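Local coordinates for protein O-methyltransferase, SAM-dependent (Legionella pneumophila subsp. pneumophila, PDB 3R3H) that probably transfers a methyl group from S-adenosylmethionine to a hydroxyl oxygen of a substrate not yet identified, at residues Lys63-Gly68 with His135-Ile140; Val88-Ile93 with Ile114-Gly119. All blocks are in the same frame, centred on the assembly; numbering follows the deposited sequence.

Contact 1 of 2, residues Lys63-Gly68 with His135-Ile140; sequences KVLELG and HQFDFI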
ATOM      1  N   LYS A  63     -10.649   6.547  14.834  1.00 43.33           N
ATOM      2  CA  LYS A  63     -11.642   5.490  14.925  1.00 40.65           C
ATOM      3  C   LYS A  63     -11.527   4.544  13.720  1.00 39.14           C
ATOM      4  O   LYS A  63     -11.531   4.972  12.562  1.00 37.40           O
ATOM      5  CB  LYS A  63     -13.038   6.118  15.005  1.00 41.47           C
ATOM      6  CG  LYS A  63     -14.116   5.212  15.584  1.00 42.86           C
ATOM      7  CD  LYS A  63     -15.399   5.998  15.839  1.00 43.17           C
ATOM      8  CE  LYS A  63     -16.497   5.112  16.422  1.00 43.18           C
ATOM      9  NZ  LYS A  63     -17.719   5.897  16.818  1.00 42.91           N
ATOM     10  N   VAL A  64     -11.414   3.253  14.012  1.00 37.51           N
ATOM     11  CA  VAL A  64     -11.267   2.222  12.996  1.00 34.39           C
ATOM     12  C   VAL A  64     -12.330   1.141  13.118  1.00 33.00           C
ATOM     13  O   VAL A  64     -12.789   0.841  14.211  1.00 33.45           O
ATOM     14  CB  VAL A  64      -9.871   1.582  13.097  1.00 33.65           C
ATOM     15  CG1 VAL A  64      -9.802   0.319  12.257  1.00 34.30           C
ATOM     16  CG2 VAL A  64      -8.824   2.584  12.634  1.00 33.57           C
ATOM     17  N   LEU A  65     -12.717   0.558  11.989  1.00 30.33           N
ATOM     18  CA  LEU A  65     -13.728  -0.491  11.975  1.00 29.40           C
ATOM     19  C   LEU A  65     -13.259  -1.649  11.105  1.00 29.23           C
ATOM     20  O   LEU A  65     -12.649  -1.434  10.054  1.00 29.76           O
ATOM     21  CB  LEU A  65     -15.044   0.054  11.411  1.00 27.50           C
ATOM     22  CG  LEU A  65     -16.175  -0.963  11.272  1.00 27.82           C
ATOM     23  CD1 LEU A  65     -16.796  -1.155  12.635  1.00 29.15           C
ATOM     24  CD2 LEU A  65     -17.225  -0.487  10.280  1.00 25.40           C
ATOM     25  N   GLU A  66     -13.511  -2.875  11.551  1.00 29.23           N
ATOM     26  CA  GLU A  66     -13.153  -4.046  10.763  1.00 28.16           C
ATOM     27  C   GLU A  66     -14.259  -5.081  10.901  1.00 27.26           C
ATOM     28  O   GLU A  66     -15.027  -5.046  11.862  1.00 25.33           O
ATOM     29  CB  GLU A  66     -11.803  -4.626  11.186  1.00 26.58           C
ATOM     30  CG  GLU A  66     -11.650  -4.902  12.645  1.00 29.89           C
ATOM     31  CD  GLU A  66     -10.631  -6.012  12.911  1.00 32.59           C
ATOM     32  OE1 GLU A  66      -9.646  -6.111  12.136  1.00 36.78           O
ATOM     33  OE2 GLU A  66     -10.808  -6.775  13.893  1.00 30.48           O
ATOM     34  N   LEU A  67     -14.363  -5.969   9.914  1.00 27.97           N
ATOM     35  CA  LEU A  67     -15.395  -7.012   9.898  1.00 29.40           C
ATOM     36  C   LEU A  67     -14.752  -8.297   9.430  1.00 29.26           C
ATOM     37  O   LEU A  67     -13.824  -8.266   8.611  1.00 29.81           O
ATOM     38  CB  LEU A  67     -16.503  -6.702   8.902  1.00 28.35           C
ATOM     39  CG  LEU A  67     -17.108  -5.324   8.649  1.00 30.92           C
ATOM     40  CD1 LEU A  67     -16.078  -4.332   8.118  1.00 25.81           C
ATOM     41  CD2 LEU A  67     -18.206  -5.520   7.610  1.00 30.76           C
ATOM     42  N   GLY A  68     -15.248  -9.428   9.919  1.00 29.68           N
ATOM     43  CA  GLY A  68     -14.659 -10.683   9.497  1.00 29.31           C
ATOM     44  C   GLY A  68     -14.787 -11.766  10.534  1.00 29.63           C
ATOM     45  O   GLY A  68     -15.535 -11.636  11.503  1.00 28.53           O
ATOM     46  N   HIS A 135     -20.409   9.563   8.999  1.00 59.13           N
ATOM     47  CA  HIS A 135     -18.960   9.649   8.859  1.00 58.21           C
ATOM     48  C   HIS A 135     -18.208   9.517  10.173  1.00 56.55           C
ATOM     49  O   HIS A 135     -17.790  10.497  10.778  1.00 56.61           O
ATOM     50  CB  HIS A 135     -18.615  10.921   8.090  1.00 60.21           C
ATOM     51  CG  HIS A 135     -19.297  10.994   6.753  1.00 62.34           C
ATOM     52  ND1 HIS A 135     -19.132  12.046   5.877  1.00 63.39           N
ATOM     53  CD2 HIS A 135     -20.160  10.139   6.152  1.00 63.35           C
ATOM     54  CE1 HIS A 135     -19.864  11.835   4.795  1.00 64.09           C
ATOM     55  NE2 HIS A 135     -20.499  10.685   4.937  1.00 63.83           N
ATOM     56  N   GLN A 136     -18.037   8.259  10.575  1.00 54.45           N
ATOM     57  CA  GLN A 136     -17.393   7.854  11.832  1.00 52.29           C
ATOM     58  C   GLN A 136     -15.990   7.272  11.761  1.00 48.96           C
ATOM     59  O   GLN A 136     -15.148   7.542  12.614  1.00 48.87           O
ATOM     60  CB  GLN A 136     -18.227   6.785  12.518  1.00 52.96           C
ATOM     61  CG  GLN A 136     -19.454   7.233  13.229  1.00 56.00           C
ATOM     62  CD  GLN A 136     -20.156   6.044  13.849  1.00 57.15           C
ATOM     63  OE1 GLN A 136     -20.761   5.229  13.143  1.00 59.19           O
ATOM     64  NE2 GLN A 136     -20.058   5.918  15.171  1.00 57.30           N
ATOM     65  N   PHE A 137     -15.760   6.433  10.767  1.00 45.84           N
ATOM     66  CA  PHE A 137     -14.482   5.770  10.649  1.00 43.91           C
ATOM     67  C   PHE A 137     -13.511   6.341   9.640  1.00 41.86           C
ATOM     68  O   PHE A 137     -13.861   6.617   8.498  1.00 42.67           O
ATOM     69  CB  PHE A 137     -14.730   4.287  10.380  1.00 42.45           C
ATOM     70  CG  PHE A 137     -15.614   3.641  11.412  1.00 41.23           C
ATOM     71  CD1 PHE A 137     -15.116   3.334  12.675  1.00 40.32           C
ATOM     72  CD2 PHE A 137     -16.961   3.397  11.140  1.00 40.34           C
ATOM     73  CE1 PHE A 137     -15.938   2.800  13.657  1.00 39.46           C
ATOM     74  CE2 PHE A 137     -17.798   2.865  12.102  1.00 39.63           C
ATOM     75  CZ  PHE A 137     -17.288   2.562  13.374  1.00 40.19           C
ATOM     76  N   ASP A 138     -12.278   6.513  10.094  1.00 40.32           N
ATOM     77  CA  ASP A 138     -11.198   7.042   9.281  1.00 39.73           C
ATOM     78  C   ASP A 138     -10.606   5.898   8.477  1.00 38.23           C
ATOM     79  O   ASP A 138      -9.994   6.107   7.434  1.00 39.14           O
ATOM     80  CB  ASP A 138     -10.130   7.650  10.192  1.00 40.29           C
ATOM     81  CG  ASP A 138     -10.653   8.828  10.992  1.00 40.01           C
ATOM     82  OD1 ASP A 138     -10.675   9.947  10.420  1.00 42.30           O
ATOM     83  OD2 ASP A 138     -11.058   8.635  12.168  1.00 35.73           O
ATOM     84  N   PHE A 139     -10.777   4.681   8.980  1.00 37.25           N
ATOM     85  CA  PHE A 139     -10.270   3.502   8.296  1.00 36.53           C
ATOM     86  C   PHE A 139     -11.216   2.322   8.533  1.00 36.68           C
ATOM     87  O   PHE A 139     -11.563   1.997   9.668  1.00 37.62           O
ATOM     88  CB  PHE A 139      -8.854   3.150   8.772  1.00 35.63           C
ATOM     89  CG  PHE A 139      -8.302   1.897   8.148  1.00 35.90           C
ATOM     90  CD1 PHE A 139      -8.019   1.842   6.792  1.00 36.72           C
ATOM     91  CD2 PHE A 139      -8.126   0.747   8.907  1.00 37.72           C
ATOM     92  CE1 PHE A 139      -7.573   0.655   6.196  1.00 38.08           C
ATOM     93  CE2 PHE A 139      -7.681  -0.449   8.325  1.00 39.74           C
ATOM     94  CZ  PHE A 139      -7.405  -0.493   6.961  1.00 37.98           C
ATOM     95  N   ILE A 140     -11.650   1.701   7.443  1.00 35.87           N
ATOM     96  CA  ILE A 140     -12.546   0.561   7.506  1.00 33.76           C
ATOM     97  C   ILE A 140     -11.890  -0.594   6.745  1.00 34.80           C
ATOM     98  O   ILE A 140     -11.361  -0.403   5.654  1.00 34.10           O
ATOM     99  CB  ILE A 140     -13.907   0.920   6.877  1.00 33.42           C
ATOM    100  CG1 ILE A 140     -14.515   2.105   7.636  1.00 33.05           C
ATOM    101  CG2 ILE A 140     -14.841  -0.284   6.909  1.00 32.25           C
ATOM    102  CD1 ILE A 140     -15.826   2.588   7.091  1.00 32.36           C
TER

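Contact 2 of 2, residues Val88-Ile93 with Ile114-Gly119; sequences VITCDI and IKLRLG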
ATOM      1  N   VAL A  88     -10.848   1.052  18.155  1.00 41.69           N
ATOM      2  CA  VAL A  88     -11.066   0.092  17.079  1.00 37.98           C
ATOM      3  C   VAL A  88     -12.270  -0.792  17.400  1.00 38.46           C
ATOM      4  O   VAL A  88     -12.365  -1.368  18.471  1.00 38.66           O
ATOM      5  CB  VAL A  88      -9.789  -0.788  16.791  1.00 37.85           C
ATOM      6  CG1 VAL A  88      -8.955  -0.940  18.028  1.00 37.37           C
ATOM      7  CG2 VAL A  88     -10.195  -2.163  16.252  1.00 36.48           C
ATOM      8  N   ILE A  89     -13.213  -0.857  16.470  1.00 37.03           N
ATOM      9  CA  ILE A  89     -14.400  -1.678  16.637  1.00 34.06           C
ATOM     10  C   ILE A  89     -14.257  -2.902  15.734  1.00 34.74           C
ATOM     11  O   ILE A  89     -14.358  -2.803  14.515  1.00 34.28           O
ATOM     12  CB  ILE A  89     -15.660  -0.889  16.264  1.00 33.84           C
ATOM     13  CG1 ILE A  89     -15.855   0.234  17.280  1.00 32.25           C
ATOM     14  CG2 ILE A  89     -16.875  -1.818  16.208  1.00 32.47           C
ATOM     15  CD1 ILE A  89     -17.095   1.042  17.056  1.00 32.29           C
ATOM     16  N   THR A  90     -13.977  -4.044  16.347  1.00 34.01           N
ATOM     17  CA  THR A  90     -13.811  -5.296  15.629  1.00 33.37           C
ATOM     18  C   THR A  90     -15.162  -6.016  15.645  1.00 34.79           C
ATOM     19  O   THR A  90     -15.797  -6.136  16.695  1.00 34.11           O
ATOM     20  CB  THR A  90     -12.693  -6.156  16.302  1.00 33.33           C
ATOM     21  OG1 THR A  90     -12.645  -7.461  15.715  1.00 34.42           O
ATOM     22  CG2 THR A  90     -12.958  -6.298  17.801  1.00 32.08           C
ATOM     23  N   CYS A  91     -15.621  -6.461  14.477  1.00 36.16           N
ATOM     24  CA  CYS A  91     -16.914  -7.141  14.390  1.00 37.06           C
ATOM     25  C   CYS A  91     -16.656  -8.592  14.048  1.00 37.69           C
ATOM     26  O   CYS A  91     -16.244  -8.886  12.921  1.00 38.74           O
ATOM     27  CB  CYS A  91     -17.788  -6.503  13.297  1.00 37.33           C
ATOM     28  SG  CYS A  91     -18.009  -4.664  13.393  1.00 41.11           S
ATOM     29  N   ASP A  92     -16.868  -9.495  15.009  1.00 37.44           N
ATOM     30  CA  ASP A  92     -16.639 -10.915  14.754  1.00 37.86           C
ATOM     31  C   ASP A  92     -17.936 -11.681  14.484  1.00 38.39           C
ATOM     32  O   ASP A  92     -18.739 -11.932  15.393  1.00 37.48           O
ATOM     33  CB  ASP A  92     -15.873 -11.576  15.902  1.00 38.76           C
ATOM     34  CG  ASP A  92     -15.358 -12.966  15.527  1.00 41.34           C
ATOM     35  OD1 ASP A  92     -14.906 -13.723  16.418  1.00 42.74           O
ATOM     36  OD2 ASP A  92     -15.398 -13.303  14.322  1.00 43.79           O
ATOM     37  N   ILE A  93     -18.111 -12.042  13.212  1.00 37.66           N
ATOM     38  CA  ILE A  93     -19.287 -12.750  12.715  1.00 35.82           C
ATOM     39  C   ILE A  93     -19.177 -14.241  12.978  1.00 35.71           C
ATOM     40  O   ILE A  93     -20.172 -14.969  12.928  1.00 37.12           O
ATOM     41  CB  ILE A  93     -19.438 -12.533  11.211  1.00 32.65           C
ATOM     42  CG1 ILE A  93     -18.317 -13.264  10.470  1.00 32.12           C
ATOM     43  CG2 ILE A  93     -19.359 -11.045  10.914  1.00 32.45           C
ATOM     44  CD1 ILE A  93     -18.454 -13.270   8.977  1.00 32.60           C
ATOM     45  N   ILE A 114     -10.048  -1.528  22.220  1.00 33.26           N
ATOM     46  CA  ILE A 114     -10.735  -2.491  21.373  1.00 32.20           C
ATOM     47  C   ILE A 114     -12.169  -2.800  21.834  1.00 34.03           C
ATOM     48  O   ILE A 114     -12.402  -3.276  22.945  1.00 35.46           O
ATOM     49  CB  ILE A 114      -9.923  -3.797  21.287  1.00 31.38           C
ATOM     50  CG1 ILE A 114      -8.521  -3.496  20.757  1.00 30.94           C
ATOM     51  CG2 ILE A 114     -10.609  -4.784  20.354  1.00 31.35           C
ATOM     52  CD1 ILE A 114      -7.557  -4.665  20.856  1.00 32.36           C
ATOM     53  N   LYS A 115     -13.125  -2.534  20.952  1.00 35.55           N
ATOM     54  CA  LYS A 115     -14.535  -2.748  21.226  1.00 34.71           C
ATOM     55  C   LYS A 115     -15.079  -3.896  20.358  1.00 33.72           C
ATOM     56  O   LYS A 115     -15.397  -3.701  19.189  1.00 34.89           O
ATOM     57  CB  LYS A 115     -15.299  -1.441  20.946  1.00 36.70           C
ATOM     58  CG  LYS A 115     -16.560  -1.243  21.778  1.00 43.20           C
ATOM     59  CD  LYS A 115     -17.544  -2.401  21.588  1.00 46.85           C
ATOM     60  CE  LYS A 115     -18.676  -2.377  22.605  1.00 49.03           C
ATOM     61  NZ  LYS A 115     -19.715  -1.353  22.289  1.00 52.29           N
ATOM     62  N   LEU A 116     -15.185  -5.087  20.938  1.00 31.65           N
ATOM     63  CA  LEU A 116     -15.686  -6.257  20.224  1.00 29.79           C
ATOM     64  C   LEU A 116     -17.208  -6.278  20.052  1.00 30.96           C
ATOM     65  O   LEU A 116     -17.960  -6.032  20.989  1.00 32.31           O
ATOM     66  CB  LEU A 116     -15.248  -7.524  20.951  1.00 27.02           C
ATOM     67  CG  LEU A 116     -15.638  -8.880  20.354  1.00 25.34           C
ATOM     68  CD1 LEU A 116     -14.874  -9.119  19.044  1.00 22.95           C
ATOM     69  CD2 LEU A 116     -15.302  -9.976  21.343  1.00 23.73           C
ATOM     70  N   ARG A 117     -17.658  -6.574  18.839  1.00 32.47           N
ATOM     71  CA  ARG A 117     -19.090  -6.642  18.541  1.00 33.57           C
ATOM     72  C   ARG A 117     -19.347  -7.978  17.883  1.00 33.26           C
ATOM     73  O   ARG A 117     -18.969  -8.188  16.739  1.00 37.11           O
ATOM     74  CB  ARG A 117     -19.491  -5.527  17.586  1.00 33.31           C
ATOM     75  CG  ARG A 117     -19.296  -4.145  18.153  1.00 35.03           C
ATOM     76  CD  ARG A 117     -20.346  -3.821  19.181  1.00 38.08           C
ATOM     77  NE  ARG A 117     -21.234  -2.765  18.705  1.00 41.61           N
ATOM     78  CZ  ARG A 117     -22.430  -2.968  18.154  1.00 43.63           C
ATOM     79  NH1 ARG A 117     -22.914  -4.199  18.001  1.00 43.93           N
ATOM     80  NH2 ARG A 117     -23.146  -1.926  17.750  1.00 45.40           N
ATOM     81  N   LEU A 118     -19.983  -8.885  18.607  1.00 33.45           N
ATOM     82  CA  LEU A 118     -20.268 -10.221  18.091  1.00 33.60           C
ATOM     83  C   LEU A 118     -21.569 -10.282  17.287  1.00 33.58           C
ATOM     84  O   LEU A 118     -22.498  -9.514  17.531  1.00 34.37           O
ATOM     85  CB  LEU A 118     -20.343 -11.210  19.259  1.00 31.00           C
ATOM     86  CG  LEU A 118     -19.037 -11.364  20.018  1.00 31.71           C
ATOM     87  CD1 LEU A 118     -19.307 -12.032  21.345  1.00 33.97           C
ATOM     88  CD2 LEU A 118     -18.059 -12.184  19.182  1.00 31.18           C
ATOM     89  N   GLY A 119     -21.634 -11.200  16.326  1.00 35.12           N
ATOM     90  CA  GLY A 119     -22.847 -11.348  15.536  1.00 35.93           C
ATOM     91  C   GLY A 119     -22.727 -10.916  14.084  1.00 35.69           C
ATOM     92  O   GLY A 119     -21.731 -10.290  13.697  1.00 36.11           O
TER

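Contact 1 of 2, residues Lys63-Gly68 with His135-Ile140
Leu65 packs on one face of the Phe137 ring, with CB over its centre, 3.5 Å from the ring centroid and 11° off the normal. This is a CH-pi contact. The two methyls of Leu65 reach the far rim of the ring, CD1 toward CZ and CD2 toward CE2. The backbone of Lys63 and Val64 runs along the ring edge. The aliphatic chain of Lys63 crosses the same ring at CE1, with CG 3.6 Å from that atom. CG is anti to the backbone N (chi1 -160°) and the chain is extended beyond it, which carries the amine out past Phe137 toward the side chain of Gln136.

Asp138 bonds to Lys63 at two points. Its backbone N donates to Lys63 O at 3.0 Å, and its carboxylate OD2 takes a weak bond from Lys63 N. OD2 has a second weak donor in the backbone N of Lys62. The chain turns a corner at Asp138. Beyond it the chains run as parallel strands, and Leu65 N donates to Phe139 O at 3.0 Å.

Val64 and Phe139 share one face of the sheet. They lie side by side, with Val64 CG1 at the ring edge, 3.8 Å from Phe139 CD2. Leu65 and Ile140 share the other face, where Leu65 CD2 is 4.1 Å from Ile140 CG2.

The contact is in the buried centre of the sheet. Helices 121-132 and 149-159 pack on the Leu65 face, helix 73-80 packs on Val64, and strand 87-92 continues the sheet beyond 63-68.

Contact 2 of 2, residues Val88-Ile93 with Ile114-Gly119
Val88 and Ile114 begin a parallel pairing that runs to Asp92 and Leu118, with one more backbone bond from Gly119 just beyond it. The backbone hydrogen bonds come first. Lys115 N donates to Val88 O at 2.8 Å, almost straight, with an N-H...O angle of 176°. Thr90 N to Lys115 O is weak and bent. Arg117 uses both its backbone groups: its N donates to Thr90 O at 2.9 Å, and its O accepts from Asp92 N at 3.0 Å. Gly119 N closes the series on Asp92 O, approaching from above the carbonyl plane. The axes of 88-92 and 114-118 cross at -24°, the ordinary twist between neighbouring strands. CA-H...O contacts fill in between these bonds, such as Cys91 CA to Arg117 O.

Apolar contacts line one face. Val88 CG1 meets Ile114 CG1 at 3.8 Å, the two side chains pointing the same way. With OG1 of Thr90 anti to the backbone N (chi1 172°), the methyl CG2 is turned to Leu116. CG2 thereby touches Leu116 CD1 at 3.6 Å, and OG1 bonds to Glu66. Leu116 CD1 also approaches Asp92 CB. On the other face, Ile89 CG2 lies 3.9 Å from Arg117 CG, the aliphatic part of the arginine.

The polar ends find partners beyond the pair. Arg117 NH2 bonds to Ser127 OG on helix 121-132. Asp92 OD2 accepts from the backbone N of both Asn94 and Phe70, two bonds that grip OD2 at the end of the strand.

Strand 87-92, helix 102-107 and strand 114-118 form a beta-alpha-beta unit. Its strand 114-118 is one edge of the Rossmann-like sheet of class I methyltransferases, and 87-92 is the next strand in. In that family an acidic residue at the end of the second strand usually binds the ribose of S-adenosylmethionine, and the place of Asp92 is consistent with this.

How the contacts relate
After helices 10-20, 25-32 and 46-59 the chain enters its first strand, 63-68, then passes helix 73-80 to strand 87-92. Helix 102-107 leads on to 114-118, where contact 2 closes the shorter loop. Helix 121-132 follows, and the chain then returns to 135-140, beside strand 63-68. Contact 1 closes this longer loop, so contact 2 is nested inside it. The two share one sheet, because 63-68 and 87-92 are neighbours. Val64 O and Ile89 N join them at 2.9 Å, a probable hydrogen bond. Together they tie the edge strand 114-118, through two inner strands, to 137-143 in the middle of the sheet.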